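Local coordinates for protein D-hydantoinase (Ralstonia pickettii, PDB 1NFG) that probably catalyses the stereospecific hydrolysis of the cyclic amide bond in D-hydantoin derivatives, using two zinc ions bound in each subunit, at residues P288-A291 with K292-D296; D160-T163 with L164-L168; W317-K320 with G321-R325. All coordinates share one frame; numbering follows the deposited sequence.

Contact 1 of 3, residues P288-A291 with K292-D296; sequences PARA and KKDHD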
ATOM      1  N   PRO A 288      -0.336 -17.538  16.979  1.00 20.60           N
ATOM      2  CA  PRO A 288      -1.379 -17.278  17.977  1.00 20.04           C
ATOM      3  C   PRO A 288      -2.723 -16.858  17.401  1.00 20.40           C
ATOM      4  O   PRO A 288      -2.796 -16.303  16.304  1.00 19.56           O
ATOM      5  CB  PRO A 288      -0.778 -16.154  18.830  1.00 19.64           C
ATOM      6  CG  PRO A 288       0.682 -16.224  18.561  1.00 19.14           C
ATOM      7  CD  PRO A 288       0.749 -16.552  17.101  1.00 19.59           C
ATOM      8  N   ALA A 289      -3.783 -17.119  18.161  1.00 20.74           N
ATOM      9  CA  ALA A 289      -5.124 -16.721  17.765  1.00 20.49           C
ATOM     10  C   ALA A 289      -5.087 -15.197  17.681  1.00 20.64           C
ATOM     11  O   ALA A 289      -4.498 -14.536  18.540  1.00 20.00           O
ATOM     12  CB  ALA A 289      -6.124 -17.158  18.811  1.00 19.41           C
ATOM     13  N   ARG A 290      -5.717 -14.638  16.655  1.00 20.69           N
ATOM     14  CA  ARG A 290      -5.722 -13.195  16.469  1.00 21.09           C
ATOM     15  C   ARG A 290      -6.960 -12.485  17.019  1.00 22.09           C
ATOM     16  O   ARG A 290      -7.374 -12.735  18.151  1.00 22.70           O
ATOM     17  CB  ARG A 290      -5.549 -12.891  14.986  1.00 20.88           C
ATOM     18  CG  ARG A 290      -4.312 -13.542  14.382  1.00 21.28           C
ATOM     19  CD  ARG A 290      -3.075 -13.247  15.215  1.00 20.56           C
ATOM     20  NE  ARG A 290      -1.846 -13.606  14.515  1.00 20.82           N
ATOM     21  CZ  ARG A 290      -0.633 -13.546  15.056  1.00 20.83           C
ATOM     22  NH1 ARG A 290      -0.481 -13.143  16.313  1.00 20.50           N
ATOM     23  NH2 ARG A 290       0.428 -13.889  14.339  1.00 21.17           N
ATOM     24  N   ALA A 291      -7.546 -11.591  16.226  1.00 23.65           N
ATOM     25  CA  ALA A 291      -8.732 -10.856  16.657  1.00 25.11           C
ATOM     26  C   ALA A 291      -9.876 -11.024  15.665  1.00 27.16           C
ATOM     27  O   ALA A 291      -9.666 -11.498  14.544  1.00 28.30           O
ATOM     28  CB  ALA A 291      -8.399  -9.389  16.814  1.00 23.12           C
ATOM     29  N   LYS A 292     -11.081 -10.627  16.071  1.00 27.60           N
ATOM     30  CA  LYS A 292     -12.246 -10.736  15.203  1.00 28.45           C
ATOM     31  C   LYS A 292     -12.084  -9.999  13.880  1.00 28.58           C
ATOM     32  O   LYS A 292     -12.579 -10.457  12.848  1.00 29.25           O
ATOM     33  CB  LYS A 292     -13.496 -10.219  15.914  1.00 31.29           C
ATOM     34  CG  LYS A 292     -13.923 -11.080  17.091  1.00 37.13           C
ATOM     35  CD  LYS A 292     -15.249 -10.624  17.679  1.00 41.15           C
ATOM     36  CE  LYS A 292     -15.699 -11.543  18.816  1.00 43.07           C
ATOM     37  NZ  LYS A 292     -17.012 -11.122  19.397  1.00 44.75           N
ATOM     38  N   LYS A 293     -11.397  -8.861  13.896  1.00 26.77           N
ATOM     39  CA  LYS A 293     -11.220  -8.116  12.660  1.00 25.88           C
ATOM     40  C   LYS A 293     -10.418  -8.959  11.681  1.00 25.64           C
ATOM     41  O   LYS A 293     -10.547  -8.818  10.461  1.00 26.15           O
ATOM     42  CB  LYS A 293     -10.533  -6.767  12.928  1.00 26.67           C
ATOM     43  CG  LYS A 293      -9.131  -6.838  13.515  1.00 28.40           C
ATOM     44  CD  LYS A 293      -8.059  -6.704  12.446  1.00 28.42           C
ATOM     45  CE  LYS A 293      -6.673  -6.623  13.077  1.00 29.58           C
ATOM     46  NZ  LYS A 293      -5.577  -6.547  12.065  1.00 29.89           N
ATOM     47  N   ASP A 294      -9.596  -9.857  12.210  1.00 23.88           N
ATOM     48  CA  ASP A 294      -8.810 -10.718  11.341  1.00 23.41           C
ATOM     49  C   ASP A 294      -9.739 -11.782  10.746  1.00 22.56           C
ATOM     50  O   ASP A 294      -9.527 -12.247   9.625  1.00 21.66           O
ATOM     51  CB  ASP A 294      -7.657 -11.350  12.124  1.00 23.37           C
ATOM     52  CG  ASP A 294      -6.659 -10.310  12.637  1.00 23.00           C
ATOM     53  OD1 ASP A 294      -5.878  -9.770  11.820  1.00 20.43           O
ATOM     54  OD2 ASP A 294      -6.667 -10.025  13.858  1.00 22.86           O
ATOM     55  N   HIS A 295     -10.781 -12.151  11.491  1.00 21.31           N
ATOM     56  CA  HIS A 295     -11.746 -13.128  10.993  1.00 21.97           C
ATOM     57  C   HIS A 295     -12.415 -12.556   9.741  1.00 23.52           C
ATOM     58  O   HIS A 295     -12.570 -13.249   8.733  1.00 23.69           O
ATOM     59  CB  HIS A 295     -12.841 -13.410  12.024  1.00 20.34           C
ATOM     60  CG  HIS A 295     -12.361 -14.094  13.263  1.00 18.84           C
ATOM     61  ND1 HIS A 295     -13.156 -14.243  14.379  1.00 17.94           N
ATOM     62  CD2 HIS A 295     -11.173 -14.667  13.569  1.00 19.41           C
ATOM     63  CE1 HIS A 295     -12.478 -14.874  15.321  1.00 18.34           C
ATOM     64  NE2 HIS A 295     -11.272 -15.142  14.855  1.00 19.60           N
ATOM     65  N   ASP A 296     -12.819 -11.288   9.810  1.00 23.77           N
ATOM     66  CA  ASP A 296     -13.475 -10.660   8.670  1.00 24.00           C
ATOM     67  C   ASP A 296     -12.508 -10.580   7.506  1.00 22.95           C
ATOM     68  O   ASP A 296     -12.860 -10.888   6.370  1.00 23.75           O
ATOM     69  CB  ASP A 296     -13.965  -9.256   9.019  1.00 26.42           C
ATOM     70  CG  ASP A 296     -14.854  -9.236  10.240  1.00 29.75           C
ATOM     71  OD1 ASP A 296     -15.613 -10.210  10.453  1.00 30.36           O
ATOM     72  OD2 ASP A 296     -14.799  -8.232  10.982  1.00 32.68           O
TER

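Contact 2 of 3, residues D160-T163 with L164-L168; sequences DDVT and LLKTL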
ATOM      1  N   ASP A 160      17.479 -21.654   8.365  1.00 27.06           N
ATOM      2  CA  ASP A 160      17.757 -20.270   7.993  1.00 25.73           C
ATOM      3  C   ASP A 160      17.495 -19.942   6.527  1.00 25.27           C
ATOM      4  O   ASP A 160      17.117 -20.811   5.747  1.00 25.89           O
ATOM      5  CB  ASP A 160      19.212 -19.947   8.333  1.00 27.46           C
ATOM      6  CG  ASP A 160      20.187 -20.910   7.674  1.00 29.46           C
ATOM      7  OD1 ASP A 160      20.204 -20.993   6.429  1.00 31.33           O
ATOM      8  OD2 ASP A 160      20.937 -21.591   8.399  1.00 33.94           O
ATOM      9  N   ASP A 161      17.720 -18.684   6.156  1.00 23.57           N
ATOM     10  CA  ASP A 161      17.503 -18.240   4.787  1.00 24.07           C
ATOM     11  C   ASP A 161      18.357 -19.043   3.812  1.00 24.40           C
ATOM     12  O   ASP A 161      17.927 -19.324   2.687  1.00 24.61           O
ATOM     13  CB  ASP A 161      17.810 -16.736   4.635  1.00 22.75           C
ATOM     14  CG  ASP A 161      16.930 -15.855   5.523  1.00 23.19           C
ATOM     15  OD1 ASP A 161      15.920 -16.348   6.081  1.00 20.59           O
ATOM     16  OD2 ASP A 161      17.247 -14.655   5.660  1.00 24.55           O
ATOM     17  N   VAL A 162      19.566 -19.407   4.239  1.00 24.18           N
ATOM     18  CA  VAL A 162      20.471 -20.193   3.395  1.00 24.32           C
ATOM     19  C   VAL A 162      19.805 -21.526   3.059  1.00 24.83           C
ATOM     20  O   VAL A 162      19.842 -21.990   1.917  1.00 23.96           O
ATOM     21  CB  VAL A 162      21.815 -20.488   4.109  1.00 23.36           C
ATOM     22  CG1 VAL A 162      22.700 -21.352   3.219  1.00 20.32           C
ATOM     23  CG2 VAL A 162      22.512 -19.187   4.463  1.00 21.72           C
ATOM     24  N   THR A 163      19.195 -22.129   4.075  1.00 25.03           N
ATOM     25  CA  THR A 163      18.501 -23.398   3.919  1.00 26.77           C
ATOM     26  C   THR A 163      17.296 -23.216   2.997  1.00 26.44           C
ATOM     27  O   THR A 163      17.174 -23.904   1.978  1.00 25.95           O
ATOM     28  CB  THR A 163      18.031 -23.926   5.288  1.00 27.75           C
ATOM     29  OG1 THR A 163      19.177 -24.170   6.118  1.00 28.83           O
ATOM     30  CG2 THR A 163      17.229 -25.211   5.124  1.00 26.63           C
ATOM     31  N   LEU A 164      16.422 -22.278   3.362  1.00 25.56           N
ATOM     32  CA  LEU A 164      15.221 -21.968   2.586  1.00 24.73           C
ATOM     33  C   LEU A 164      15.552 -21.736   1.108  1.00 24.79           C
ATOM     34  O   LEU A 164      14.861 -22.235   0.217  1.00 24.39           O
ATOM     35  CB  LEU A 164      14.530 -20.734   3.180  1.00 23.85           C
ATOM     36  CG  LEU A 164      13.223 -20.235   2.555  1.00 23.10           C
ATOM     37  CD1 LEU A 164      12.287 -21.402   2.276  1.00 25.35           C
ATOM     38  CD2 LEU A 164      12.567 -19.236   3.502  1.00 21.96           C
ATOM     39  N   LEU A 165      16.617 -20.989   0.852  1.00 23.95           N
ATOM     40  CA  LEU A 165      17.041 -20.724  -0.513  1.00 24.28           C
ATOM     41  C   LEU A 165      17.469 -22.023  -1.204  1.00 26.03           C
ATOM     42  O   LEU A 165      17.206 -22.216  -2.395  1.00 25.76           O
ATOM     43  CB  LEU A 165      18.196 -19.722  -0.507  1.00 24.29           C
ATOM     44  CG  LEU A 165      17.817 -18.250  -0.307  1.00 24.33           C
ATOM     45  CD1 LEU A 165      18.988 -17.462   0.257  1.00 22.15           C
ATOM     46  CD2 LEU A 165      17.362 -17.680  -1.642  1.00 23.10           C
ATOM     47  N   LYS A 166      18.133 -22.911  -0.464  1.00 26.19           N
ATOM     48  CA  LYS A 166      18.576 -24.178  -1.037  1.00 25.73           C
ATOM     49  C   LYS A 166      17.371 -25.055  -1.321  1.00 25.30           C
ATOM     50  O   LYS A 166      17.322 -25.748  -2.343  1.00 22.66           O
ATOM     51  CB  LYS A 166      19.550 -24.895  -0.091  1.00 28.21           C
ATOM     52  CG  LYS A 166      20.978 -24.397  -0.233  1.00 30.46           C
ATOM     53  CD  LYS A 166      21.990 -25.198   0.577  1.00 32.51           C
ATOM     54  CE  LYS A 166      21.958 -24.852   2.054  1.00 33.21           C
ATOM     55  NZ  LYS A 166      23.182 -25.355   2.742  1.00 32.40           N
ATOM     56  N   THR A 167      16.397 -25.016  -0.413  1.00 24.75           N
ATOM     57  CA  THR A 167      15.170 -25.787  -0.568  1.00 24.25           C
ATOM     58  C   THR A 167      14.373 -25.232  -1.748  1.00 24.71           C
ATOM     59  O   THR A 167      13.893 -25.994  -2.585  1.00 24.42           O
ATOM     60  CB  THR A 167      14.304 -25.716   0.697  1.00 24.51           C
ATOM     61  OG1 THR A 167      15.054 -26.202   1.813  1.00 26.17           O
ATOM     62  CG2 THR A 167      13.056 -26.565   0.542  1.00 25.57           C
ATOM     63  N   LEU A 168      14.235 -23.907  -1.818  1.00 24.39           N
ATOM     64  CA  LEU A 168      13.502 -23.287  -2.920  1.00 24.60           C
ATOM     65  C   LEU A 168      14.157 -23.692  -4.232  1.00 25.14           C
ATOM     66  O   LEU A 168      13.480 -23.977  -5.223  1.00 25.48           O
ATOM     67  CB  LEU A 168      13.512 -21.752  -2.817  1.00 24.07           C
ATOM     68  CG  LEU A 168      12.354 -20.933  -2.223  1.00 23.10           C
ATOM     69  CD1 LEU A 168      11.073 -21.748  -2.204  1.00 23.42           C
ATOM     70  CD2 LEU A 168      12.701 -20.475  -0.832  1.00 22.37           C
TER

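Contact 3 of 3, residues W317-K320 with G321-R325; sequences WLFK and GHKDR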
ATOM      1  N   TRP A 317      -2.751 -32.654  21.677  1.00 32.32           N
ATOM      2  CA  TRP A 317      -2.054 -32.559  22.948  1.00 32.74           C
ATOM      3  C   TRP A 317      -3.120 -32.524  24.033  1.00 33.93           C
ATOM      4  O   TRP A 317      -3.790 -31.510  24.224  1.00 34.84           O
ATOM      5  CB  TRP A 317      -1.205 -31.293  23.005  1.00 31.63           C
ATOM      6  CG  TRP A 317      -0.157 -31.227  21.947  1.00 32.20           C
ATOM      7  CD1 TRP A 317       0.014 -30.231  21.029  1.00 32.97           C
ATOM      8  CD2 TRP A 317       0.868 -32.193  21.687  1.00 32.06           C
ATOM      9  NE1 TRP A 317       1.079 -30.517  20.211  1.00 33.69           N
ATOM     10  CE2 TRP A 317       1.623 -31.715  20.591  1.00 33.15           C
ATOM     11  CE3 TRP A 317       1.223 -33.416  22.270  1.00 32.37           C
ATOM     12  CZ2 TRP A 317       2.716 -32.418  20.064  1.00 33.00           C
ATOM     13  CZ3 TRP A 317       2.310 -34.117  21.747  1.00 32.72           C
ATOM     14  CH2 TRP A 317       3.043 -33.614  20.654  1.00 33.19           C
ATOM     15  N   LEU A 318      -3.288 -33.646  24.724  1.00 34.15           N
ATOM     16  CA  LEU A 318      -4.279 -33.752  25.782  1.00 34.48           C
ATOM     17  C   LEU A 318      -4.249 -32.526  26.667  1.00 35.04           C
ATOM     18  O   LEU A 318      -3.182 -32.051  27.054  1.00 35.09           O
ATOM     19  CB  LEU A 318      -4.018 -34.989  26.641  1.00 34.70           C
ATOM     20  CG  LEU A 318      -4.110 -36.355  25.968  1.00 35.09           C
ATOM     21  CD1 LEU A 318      -3.744 -37.418  26.988  1.00 34.77           C
ATOM     22  CD2 LEU A 318      -5.516 -36.585  25.425  1.00 33.80           C
ATOM     23  N   PHE A 319      -5.428 -32.005  26.980  1.00 35.55           N
ATOM     24  CA  PHE A 319      -5.498 -30.845  27.838  1.00 36.69           C
ATOM     25  C   PHE A 319      -4.904 -31.238  29.180  1.00 39.01           C
ATOM     26  O   PHE A 319      -4.175 -30.461  29.798  1.00 39.36           O
ATOM     27  CB  PHE A 319      -6.943 -30.394  28.029  1.00 34.29           C
ATOM     28  CG  PHE A 319      -7.089 -29.259  28.992  1.00 32.58           C
ATOM     29  CD1 PHE A 319      -6.375 -28.077  28.807  1.00 32.43           C
ATOM     30  CD2 PHE A 319      -7.934 -29.366  30.089  1.00 31.13           C
ATOM     31  CE1 PHE A 319      -6.498 -27.020  29.703  1.00 32.25           C
ATOM     32  CE2 PHE A 319      -8.066 -28.315  30.993  1.00 31.58           C
ATOM     33  CZ  PHE A 319      -7.347 -27.138  30.800  1.00 32.30           C
ATOM     34  N   LYS A 320      -5.215 -32.454  29.621  1.00 41.61           N
ATOM     35  CA  LYS A 320      -4.703 -32.941  30.892  1.00 44.01           C
ATOM     36  C   LYS A 320      -3.293 -33.509  30.746  1.00 44.94           C
ATOM     37  O   LYS A 320      -2.328 -32.971  31.290  1.00 47.06           O
ATOM     38  CB  LYS A 320      -5.626 -34.005  31.468  1.00 44.93           C
ATOM     39  CG  LYS A 320      -5.284 -34.332  32.903  1.00 50.24           C
ATOM     40  CD  LYS A 320      -6.271 -35.298  33.532  1.00 53.88           C
ATOM     41  CE  LYS A 320      -5.918 -35.564  34.993  1.00 55.10           C
ATOM     42  NZ  LYS A 320      -6.901 -36.485  35.635  1.00 57.03           N
ATOM     43  N   GLY A 321      -3.155 -34.588  29.999  1.00 44.29           N
ATOM     44  CA  GLY A 321      -1.832 -35.156  29.841  1.00 45.82           C
ATOM     45  C   GLY A 321      -0.707 -34.259  29.326  1.00 46.24           C
ATOM     46  O   GLY A 321       0.380 -34.251  29.901  1.00 46.05           O
ATOM     47  N   HIS A 322      -0.960 -33.487  28.271  1.00 47.29           N
ATOM     48  CA  HIS A 322       0.082 -32.657  27.659  1.00 47.61           C
ATOM     49  C   HIS A 322       0.119 -31.146  27.929  1.00 47.32           C
ATOM     50  O   HIS A 322       1.173 -30.598  28.257  1.00 46.75           O
ATOM     51  CB  HIS A 322       0.058 -32.898  26.149  1.00 48.90           C
ATOM     52  CG  HIS A 322       0.004 -34.348  25.780  1.00 50.72           C
ATOM     53  ND1 HIS A 322       1.029 -35.226  26.058  1.00 51.54           N
ATOM     54  CD2 HIS A 322      -0.972 -35.083  25.199  1.00 50.89           C
ATOM     55  CE1 HIS A 322       0.686 -36.440  25.666  1.00 51.81           C
ATOM     56  NE2 HIS A 322      -0.525 -36.380  25.141  1.00 51.59           N
ATOM     57  N   LYS A 323      -1.012 -30.467  27.766  1.00 47.06           N
ATOM     58  CA  LYS A 323      -1.062 -29.023  27.998  1.00 46.61           C
ATOM     59  C   LYS A 323      -0.596 -28.701  29.418  1.00 47.05           C
ATOM     60  O   LYS A 323      -0.021 -27.639  29.680  1.00 45.69           O
ATOM     61  CB  LYS A 323      -2.491 -28.503  27.789  1.00 44.53           C
ATOM     62  CG  LYS A 323      -3.001 -28.621  26.354  1.00 41.41           C
ATOM     63  CD  LYS A 323      -2.200 -27.741  25.399  1.00 39.07           C
ATOM     64  CE  LYS A 323      -2.743 -27.811  23.986  1.00 35.35           C
ATOM     65  NZ  LYS A 323      -2.030 -26.864  23.100  1.00 34.51           N
ATOM     66  N   ASP A 324      -0.844 -29.644  30.320  1.00 48.00           N
ATOM     67  CA  ASP A 324      -0.484 -29.520  31.721  1.00 49.07           C
ATOM     68  C   ASP A 324       0.941 -29.066  32.001  1.00 49.56           C
ATOM     69  O   ASP A 324       1.164 -28.246  32.888  1.00 48.86           O
ATOM     70  CB  ASP A 324      -0.733 -30.845  32.437  1.00 50.27           C
ATOM     71  CG  ASP A 324      -2.007 -30.830  33.240  1.00 53.14           C
ATOM     72  OD1 ASP A 324      -2.206 -29.864  34.010  1.00 57.33           O
ATOM     73  OD2 ASP A 324      -2.810 -31.774  33.117  1.00 54.17           O
ATOM     74  N   ARG A 325       1.913 -29.601  31.272  1.00 50.37           N
ATOM     75  CA  ARG A 325       3.284 -29.198  31.512  1.00 52.72           C
ATOM     76  C   ARG A 325       3.486 -27.769  31.029  1.00 53.46           C
ATOM     77  O   ARG A 325       4.244 -27.508  30.099  1.00 55.23           O
ATOM     78  CB  ARG A 325       4.265 -30.155  30.825  1.00 54.89           C
ATOM     79  CG  ARG A 325       4.181 -30.230  29.315  1.00 59.59           C
ATOM     80  CD  ARG A 325       5.300 -31.119  28.780  1.00 64.09           C
ATOM     81  NE  ARG A 325       5.321 -31.180  27.319  1.00 68.87           N
ATOM     82  CZ  ARG A 325       6.122 -31.976  26.614  1.00 71.08           C
ATOM     83  NH1 ARG A 325       6.973 -32.783  27.238  1.00 72.48           N
ATOM     84  NH2 ARG A 325       6.069 -31.970  25.286  1.00 71.70           N
TER

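Contact 1 of 3, residues P288-A291 with K292-D296
Ala291 N donates to Asp294 OD2 at 3.0 Å, and Asp294 N returns a bond to Ala291 O at 2.9 Å, where the loop after strand 257-262 leads into helix 292-303 of the TIM-barrel amidohydrolase fold. Ala291 is the N-cap and Asp294 sits at N3, so the carboxylate makes the N3-to-N-cap half of a capping box. The other half would need a side-chain acceptor at the N-cap, which Ala291 lacks; Asp294 N bonds to its backbone O instead. OD2 is met on its anti side, with the donor 18° out of the carboxylate plane. With CG anti to its carbonyl carbon (chi1 -64°), Asp294 turns the carboxylate back past the helix start. Its other oxygen, OD1, accepts from Glu241 N and, weakly, from Lys293 NZ, which also pairs with Glu241.

Ala291 O takes a second, weak bond from His295 N. The same oxygen lies over one face of the His295 imidazole, near its rim, while His295 NE2 is bonded to Leu268 O. Arg290 packs through its aliphatic root: the chain bends at chi2 and carries the guanidinium off to a salt bridge with Glu215, leaving Arg290 CB 3.3 Å from Asp294 OD2.

Contact 2 of 3, residues D160-T163 with L164-L168
Thr163 O is gripped twice from one turn further along the helix, by Thr167 N at 2.7 Å and by Thr167 OG1 at 3.1 Å. The amide arrives nearly along the C=O axis, whereas the hydroxyl stands above the carbonyl plane, 55° out of it. OG1 can reach there because it lies anti to its own carbonyl carbon, beside the backbone N (chi1 -58°), which folds the hydroxyl back over the preceding turn.

The other carbonyls of the first turn are each met by one amide four residues on: Leu164 N binds Asp160 O at 2.9 Å, Leu165 N binds Asp161 O at 2.8 Å, and Lys166 N binds Val162 O at 3.1 Å. At the N-terminus of the helix Asp160 is the N-cap, and its OD1 accepts from Thr163 N, although the exact place of that oxygen is doubtful. The buried carboxylate of Asp161 is satisfied on both oxygens: OD1 makes a salt bridge with Arg221 on helix 212-229, and OD2 accepts from Asn184 ND2 of a second subunit.

Aliphatic packing follows the same spacing. Val162 and Lys166 run side by side, with Val162 CG1 3.8 Å from Lys166 CE, the lysine chain being bent at chi3. Leu164, Thr167 and Leu168 face Val178 of strand 178-180, and Leu165 reaches Val229 on helix 212-229. These are the capped first turns of an alpha-helix laid against a strand and a neighbouring helix, as in the outer layer of a TIM barrel.

Contact 3 of 3, residues W317-K320 with G321-R325
Leu318 O accepts from both His322 N, at 2.9 Å, and Lys323 N, at 2.8 Å, and these two bonds close the turn from Leu318 to Lys323. Lys323 then runs back along the first half of that turn. Lys323 CB lies 3.3 Å from Phe319 O and also touches CD1 of the Phe319 ring, the two side chains crossing at about a right angle. Lys323 CG is 3.5 Å from Leu318 O and also rests on Phe319 CA. The chain bends at chi2 (-65°), and beyond CG it runs extended, which brings Lys323 CE to Trp317, 3.9 Å from Trp317 CB and near Trp317 O. At the tip, NZ passes beyond the turn and donates to Pro334 O and Gly336 O, so the charged end of this buried lysine is held by two backbone carbonyls.

The six-membered ring of Trp317 presents its edge to one face of the His322 imidazole in a T-shaped pair, centroids 5.5 Å apart and planes at 76°. Trp317 CE3 makes the closest ring-to-ring approach, 3.8 Å from His322 CG. Leu318 CB and CG pack against the imidazole near His322 CD2, the two side chains crossing at a slant; the exact place of that ring is doubtful.

The whole turn belongs to the loop between strand 310-311 and helix 343-352. Trp317 NE1 bonds weakly to the O of Asn335, which by similarity binds substrate, so with Lys323 the turn lies against residues 334-336. Asp411 accepts from Phe319 N and Lys320 N, while His322 and Arg325 lie against Thr67 of the short strand 67-68.

How the contacts relate
The contacts follow one another along the chain in the order 2, 1, 3 without touching. Contacts 1 and 3 come nearest, about 11 Å between closest atoms; contacts 1 and 2 are about 17 Å apart and contacts 2 and 3 about 22 Å. None supplies a zinc ligand, but contacts 1 and 3 lie near the site. The Trp317 side chain is about 10 Å from a zinc ion and 7 Å from that of the ligand His59, while that of Arg290 is about 11 Å from a zinc and 8 Å from that of His237. Contact 2 stands further out, the Leu164 side chain about 14 Å from a zinc, and alone meets a second subunit.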